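Local coordinates for 2-(acetamidomethylene)succinate hydrolase (Mesorhizobium loti, PDB 3KXP), which catalyses the last step of vitamin B6 degradation, hydrolysing (E)-2-(acetamidomethylene)succinate to succinic semialdehyde, acetate, ammonia and carbon dioxide, at residues His135-Val149 with Pro156-Thr168. Numbering follows the deposited sequence.
Sequences HAILVGHSLGARNSV and PDLVRSVVAIDFT
Leu-138 lies beside Val-162 and Gly-140 beside Ala-164 where strands 136-141 and 161-165 run parallel in the central alpha/beta-hydrolase sheet, and helix 143-149 folds back over them in a beta-alpha-beta crossover. Here packing is tight. Val-163 N gives Leu-138 O a 2.7 Å bond, Ile-165 N bonds Gly-140 O, and Ser-142 N closes the pairing on Ile-165 O. Small residues let the helix settle close: Ala-145 CB lies 4.0 Å from Ala-164 CB. Val-149 CG2, 3.8 Å from Ala-164 CB, also touches Val-162 CG1, apolar branches filling the buried helix-sheet layer. Arg-146 CB sits over one face of the Phe-167 ring, 3.9 Å from its centroid, while Ser-142 OG meets the ring edge.

The solvent side is reached through long side chains. Arg-160 CB lies over the His-135 ring face; CG anti to the backbone N (chi1 170°) and an extended chain then carry the Arg-160 guanidinium flat over Ile-137 CD1. Cutting Arg-160 back to an alanine would probably uncover Ile-137 CD1 and cost the C-terminal carboxylate oxygen of Ala-314 of the second subunit its NH2 donor.

Ser-142, the inferred nucleophile, occupies the strained nucleophile elbow (phi 55°), whose GxSxG glycines are needed because a side chain at Gly-140 would strike Gly-144. Strand pairing thus brings Ser-142 and Asp-166, two members of the probable triad, to adjacent strand ends, with His-294 bonded to Asp-166.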
loop_
_atom_site.group_PDB
_atom_site.type_symbol
_atom_site.label_atom_id
_atom_site.label_comp_id
_atom_site.label_asym_id
_atom_site.label_seq_id
_atom_site.Cartn_x
_atom_site.Cartn_y
_atom_site.Cartn_z
ATOM N N HIS A 135 2.945 -11.161 -17.511
ATOM C CA HIS A 135 1.883 -10.356 -16.915
ATOM C C HIS A 135 2.377 -8.930 -16.688
ATOM O O HIS A 135 3.566 -8.694 -16.470
ATOM C CB HIS A 135 1.402 -10.989 -15.601
ATOM C CG HIS A 135 2.476 -11.146 -14.568
ATOM N ND1 HIS A 135 2.206 -11.535 -13.274
ATOM C CD2 HIS A 135 3.813 -10.934 -14.626
ATOM C CE1 HIS A 135 3.329 -11.551 -12.577
ATOM N NE2 HIS A 135 4.319 -11.189 -13.373
ATOM N N ALA A 136 1.461 -7.972 -16.734
ATOM C CA ALA A 136 1.862 -6.583 -16.590
ATOM C C ALA A 136 1.354 -5.855 -15.364
ATOM O O ALA A 136 0.286 -6.157 -14.831
ATOM C CB ALA A 136 1.453 -5.802 -17.840
ATOM N N ILE A 137 2.157 -4.896 -14.926
ATOM C CA ILE A 137 1.809 -4.033 -13.817
ATOM C C ILE A 137 1.125 -2.868 -14.526
ATOM O O ILE A 137 1.708 -2.250 -15.417
ATOM C CB ILE A 137 3.069 -3.529 -13.081
ATOM C CG1 ILE A 137 3.783 -4.716 -12.413
ATOM C CG2 ILE A 137 2.687 -2.451 -12.060
ATOM C CD1 ILE A 137 5.123 -4.372 -11.822
ATOM N N LEU A 138 -0.118 -2.598 -14.157
ATOM C CA LEU A 138 -0.887 -1.519 -14.765
ATOM C C LEU A 138 -0.913 -0.220 -13.926
ATOM O O LEU A 138 -1.365 -0.216 -12.775
ATOM C CB LEU A 138 -2.317 -2.000 -15.018
ATOM C CG LEU A 138 -2.646 -2.851 -16.251
ATOM C CD1 LEU A 138 -1.537 -3.836 -16.560
ATOM C CD2 LEU A 138 -3.967 -3.572 -16.005
ATOM N N VAL A 139 -0.422 0.868 -14.521
ATOM C CA VAL A 139 -0.393 2.186 -13.890
ATOM C C VAL A 139 -1.357 3.072 -14.673
ATOM O O VAL A 139 -1.038 3.525 -15.770
ATOM C CB VAL A 139 1.000 2.816 -13.974
ATOM C CG1 VAL A 139 0.971 4.227 -13.395
ATOM C CG2 VAL A 139 2.004 1.952 -13.234
ATOM N N GLY A 140 -2.535 3.320 -14.116
ATOM C CA GLY A 140 -3.507 4.130 -14.829
ATOM C C GLY A 140 -4.003 5.385 -14.141
ATOM O O GLY A 140 -4.178 5.426 -12.922
ATOM N N HIS A 141 -4.228 6.423 -14.933
ATOM C CA HIS A 141 -4.719 7.679 -14.395
ATOM C C HIS A 141 -6.142 7.923 -14.850
ATOM O O HIS A 141 -6.406 7.986 -16.049
ATOM C CB HIS A 141 -3.860 8.849 -14.856
ATOM C CG HIS A 141 -4.355 10.173 -14.363
ATOM N ND1 HIS A 141 -4.203 11.342 -15.079
ATOM C CD2 HIS A 141 -5.012 10.510 -13.228
ATOM C CE1 HIS A 141 -4.750 12.339 -14.408
ATOM N NE2 HIS A 141 -5.249 11.862 -13.281
ATOM N N SER A 142 -7.054 8.058 -13.890
ATOM C CA SER A 142 -8.463 8.318 -14.182
ATOM C C SER A 142 -9.047 7.261 -15.139
ATOM O O SER A 142 -9.215 6.106 -14.743
ATOM C CB SER A 142 -8.598 9.730 -14.763
ATOM O OG SER A 142 -9.877 10.277 -14.488
ATOM N N LEU A 143 -9.375 7.653 -16.376
ATOM C CA LEU A 143 -9.897 6.708 -17.374
ATOM C C LEU A 143 -8.995 5.475 -17.387
ATOM O O LEU A 143 -9.477 4.342 -17.378
ATOM C CB LEU A 143 -9.893 7.328 -18.782
ATOM C CG LEU A 143 -10.020 6.359 -19.979
ATOM C CD1 LEU A 143 -11.357 5.648 -19.955
ATOM C CD2 LEU A 143 -9.889 7.123 -21.274
ATOM N N GLY A 144 -7.684 5.708 -17.422
ATOM C CA GLY A 144 -6.737 4.607 -17.414
ATOM C C GLY A 144 -6.875 3.758 -16.156
ATOM O O GLY A 144 -6.845 2.529 -16.228
ATOM N N ALA A 145 -7.025 4.411 -15.001
ATOM C CA ALA A 145 -7.171 3.696 -13.733
ATOM C C ALA A 145 -8.432 2.834 -13.754
ATOM O O ALA A 145 -8.399 1.661 -13.390
ATOM C CB ALA A 145 -7.227 4.687 -12.560
ATOM N N ARG A 146 -9.543 3.419 -14.177
ATOM C CA ARG A 146 -10.794 2.679 -14.259
ATOM C C ARG A 146 -10.609 1.472 -15.189
ATOM O O ARG A 146 -11.040 0.367 -14.880
ATOM C CB ARG A 146 -11.906 3.595 -14.776
ATOM C CG ARG A 146 -13.226 2.891 -15.004
ATOM C CD ARG A 146 -13.318 2.363 -16.425
ATOM N NE ARG A 146 -14.572 2.810 -16.998
ATOM C CZ ARG A 146 -14.750 3.148 -18.267
ATOM N NH1 ARG A 146 -13.745 3.093 -19.131
ATOM N NH2 ARG A 146 -15.941 3.571 -18.659
ATOM N N ASN A 147 -9.942 1.692 -16.318
ATOM C CA ASN A 147 -9.704 0.624 -17.269
ATOM C C ASN A 147 -8.828 -0.477 -16.691
ATOM O O ASN A 147 -9.138 -1.660 -16.845
ATOM C CB ASN A 147 -9.061 1.172 -18.550
ATOM C CG ASN A 147 -10.000 2.080 -19.327
ATOM O OD1 ASN A 147 -11.213 2.042 -19.124
ATOM N ND2 ASN A 147 -9.447 2.891 -20.230
ATOM N N SER A 148 -7.741 -0.098 -16.021
ATOM C CA SER A 148 -6.837 -1.088 -15.450
ATOM C C SER A 148 -7.482 -1.980 -14.393
ATOM O O SER A 148 -7.284 -3.193 -14.405
ATOM C CB SER A 148 -5.606 -0.410 -14.862
ATOM O OG SER A 148 -4.819 0.165 -15.883
ATOM N N VAL A 149 -8.251 -1.398 -13.480
ATOM C CA VAL A 149 -8.889 -2.199 -12.443
ATOM C C VAL A 149 -9.925 -3.145 -13.059
ATOM O O VAL A 149 -10.077 -4.282 -12.604
ATOM C CB VAL A 149 -9.546 -1.306 -11.375
ATOM C CG1 VAL A 149 -10.226 -2.169 -10.312
ATOM C CG2 VAL A 149 -8.486 -0.408 -10.734
ATOM N N PRO A 156 -7.231 -11.768 -14.366
ATOM C CA PRO A 156 -6.316 -11.995 -13.245
ATOM C C PRO A 156 -4.906 -12.397 -13.657
ATOM O O PRO A 156 -3.924 -11.802 -13.209
ATOM C CB PRO A 156 -7.008 -13.111 -12.467
ATOM C CG PRO A 156 -8.438 -12.794 -12.663
ATOM C CD PRO A 156 -8.516 -12.451 -14.130
ATOM N N ASP A 157 -4.820 -13.409 -14.512
ATOM C CA ASP A 157 -3.542 -13.937 -14.975
ATOM C C ASP A 157 -2.679 -12.987 -15.809
ATOM O O ASP A 157 -1.451 -13.072 -15.781
ATOM C CB ASP A 157 -3.791 -15.234 -15.758
ATOM C CG ASP A 157 -4.418 -16.334 -14.895
ATOM O OD1 ASP A 157 -4.822 -17.376 -15.454
ATOM O OD2 ASP A 157 -4.504 -16.165 -13.657
ATOM N N LEU A 158 -3.308 -12.080 -16.541
ATOM C CA LEU A 158 -2.558 -11.152 -17.376
ATOM C C LEU A 158 -1.963 -9.960 -16.619
ATOM O O LEU A 158 -1.048 -9.297 -17.111
ATOM C CB LEU A 158 -3.456 -10.647 -18.512
ATOM C CG LEU A 158 -4.004 -11.742 -19.429
ATOM C CD1 LEU A 158 -4.926 -11.137 -20.487
ATOM C CD2 LEU A 158 -2.833 -12.477 -20.080
ATOM N N VAL A 159 -2.474 -9.688 -15.423
ATOM C CA VAL A 159 -1.985 -8.549 -14.663
ATOM C C VAL A 159 -1.484 -8.863 -13.262
ATOM O O VAL A 159 -2.155 -9.510 -12.453
ATOM C CB VAL A 159 -3.056 -7.420 -14.628
ATOM C CG1 VAL A 159 -4.434 -8.021 -14.704
ATOM C CG2 VAL A 159 -2.903 -6.567 -13.375
ATOM N N ARG A 160 -0.277 -8.383 -13.003
ATOM C CA ARG A 160 0.415 -8.566 -11.738
ATOM C C ARG A 160 -0.130 -7.664 -10.629
ATOM O O ARG A 160 -0.379 -8.118 -9.512
ATOM C CB ARG A 160 1.904 -8.292 -11.963
ATOM C CG ARG A 160 2.747 -8.195 -10.712
ATOM C CD ARG A 160 4.210 -7.979 -11.090
ATOM N NE ARG A 160 4.940 -7.279 -10.036
ATOM C CZ ARG A 160 6.242 -7.017 -10.065
ATOM N NH1 ARG A 160 6.982 -7.399 -11.099
ATOM N NH2 ARG A 160 6.800 -6.366 -9.052
ATOM N N SER A 161 -0.321 -6.389 -10.949
ATOM C CA SER A 161 -0.812 -5.424 -9.980
ATOM C C SER A 161 -1.226 -4.132 -10.663
ATOM O O SER A 161 -0.823 -3.852 -11.795
ATOM C CB SER A 161 0.275 -5.124 -8.951
ATOM O OG SER A 161 1.469 -4.729 -9.596
ATOM N N VAL A 162 -2.020 -3.337 -9.958
ATOM C CA VAL A 162 -2.498 -2.078 -10.497
ATOM C C VAL A 162 -2.268 -0.899 -9.570
ATOM O O VAL A 162 -2.400 -1.013 -8.353
ATOM C CB VAL A 162 -4.009 -2.125 -10.768
ATOM C CG1 VAL A 162 -4.480 -0.781 -11.314
ATOM C CG2 VAL A 162 -4.332 -3.248 -11.724
ATOM N N VAL A 163 -1.917 0.232 -10.162
ATOM C CA VAL A 163 -1.753 1.471 -9.427
ATOM C C VAL A 163 -2.858 2.338 -10.028
ATOM O O VAL A 163 -2.688 2.909 -11.107
ATOM C CB VAL A 163 -0.391 2.132 -9.684
ATOM C CG1 VAL A 163 -0.363 3.498 -9.043
ATOM C CG2 VAL A 163 0.741 1.263 -9.118
ATOM N N ALA A 164 -3.999 2.393 -9.342
ATOM C CA ALA A 164 -5.157 3.162 -9.785
ATOM C C ALA A 164 -5.111 4.615 -9.300
ATOM O O ALA A 164 -5.536 4.924 -8.185
ATOM C CB ALA A 164 -6.433 2.491 -9.292
ATOM N N ILE A 165 -4.618 5.507 -10.152
ATOM C CA ILE A 165 -4.503 6.919 -9.799
ATOM C C ILE A 165 -5.747 7.767 -10.071
ATOM O O ILE A 165 -6.056 8.091 -11.216
ATOM C CB ILE A 165 -3.317 7.583 -10.545
ATOM C CG1 ILE A 165 -2.016 6.828 -10.241
ATOM C CG2 ILE A 165 -3.203 9.051 -10.136
ATOM C CD1 ILE A 165 -0.783 7.421 -10.925
ATOM N N ASP A 166 -6.444 8.112 -8.996
ATOM C CA ASP A 166 -7.626 8.972 -9.012
ATOM C C ASP A 166 -8.899 8.564 -9.750
ATOM O O ASP A 166 -9.410 9.325 -10.581
ATOM C CB ASP A 166 -7.229 10.380 -9.463
ATOM C CG ASP A 166 -7.811 11.460 -8.564
ATOM O OD1 ASP A 166 -7.451 11.483 -7.367
ATOM O OD2 ASP A 166 -8.632 12.278 -9.034
ATOM N N PHE A 167 -9.404 7.370 -9.450
ATOM C CA PHE A 167 -10.653 6.903 -10.029
ATOM C C PHE A 167 -11.126 5.669 -9.302
ATOM O O PHE A 167 -10.617 4.566 -9.503
ATOM C CB PHE A 167 -10.542 6.610 -11.527
ATOM C CG PHE A 167 -11.876 6.650 -12.235
ATOM C CD1 PHE A 167 -12.834 5.671 -11.999
ATOM C CD2 PHE A 167 -12.204 7.717 -13.062
ATOM C CE1 PHE A 167 -14.110 5.756 -12.571
ATOM C CE2 PHE A 167 -13.475 7.815 -13.642
ATOM C CZ PHE A 167 -14.432 6.831 -13.392
ATOM N N THR A 168 -12.130 5.869 -8.467
ATOM C CA THR A 168 -12.690 4.810 -7.647
ATOM C C THR A 168 -14.190 4.723 -7.901
ATOM O O THR A 168 -14.743 5.493 -8.686
ATOM C CB THR A 168 -12.503 5.156 -6.165
ATOM O OG1 THR A 168 -13.229 6.363 -5.882
ATOM C CG2 THR A 168 -11.018 5.369 -5.833
#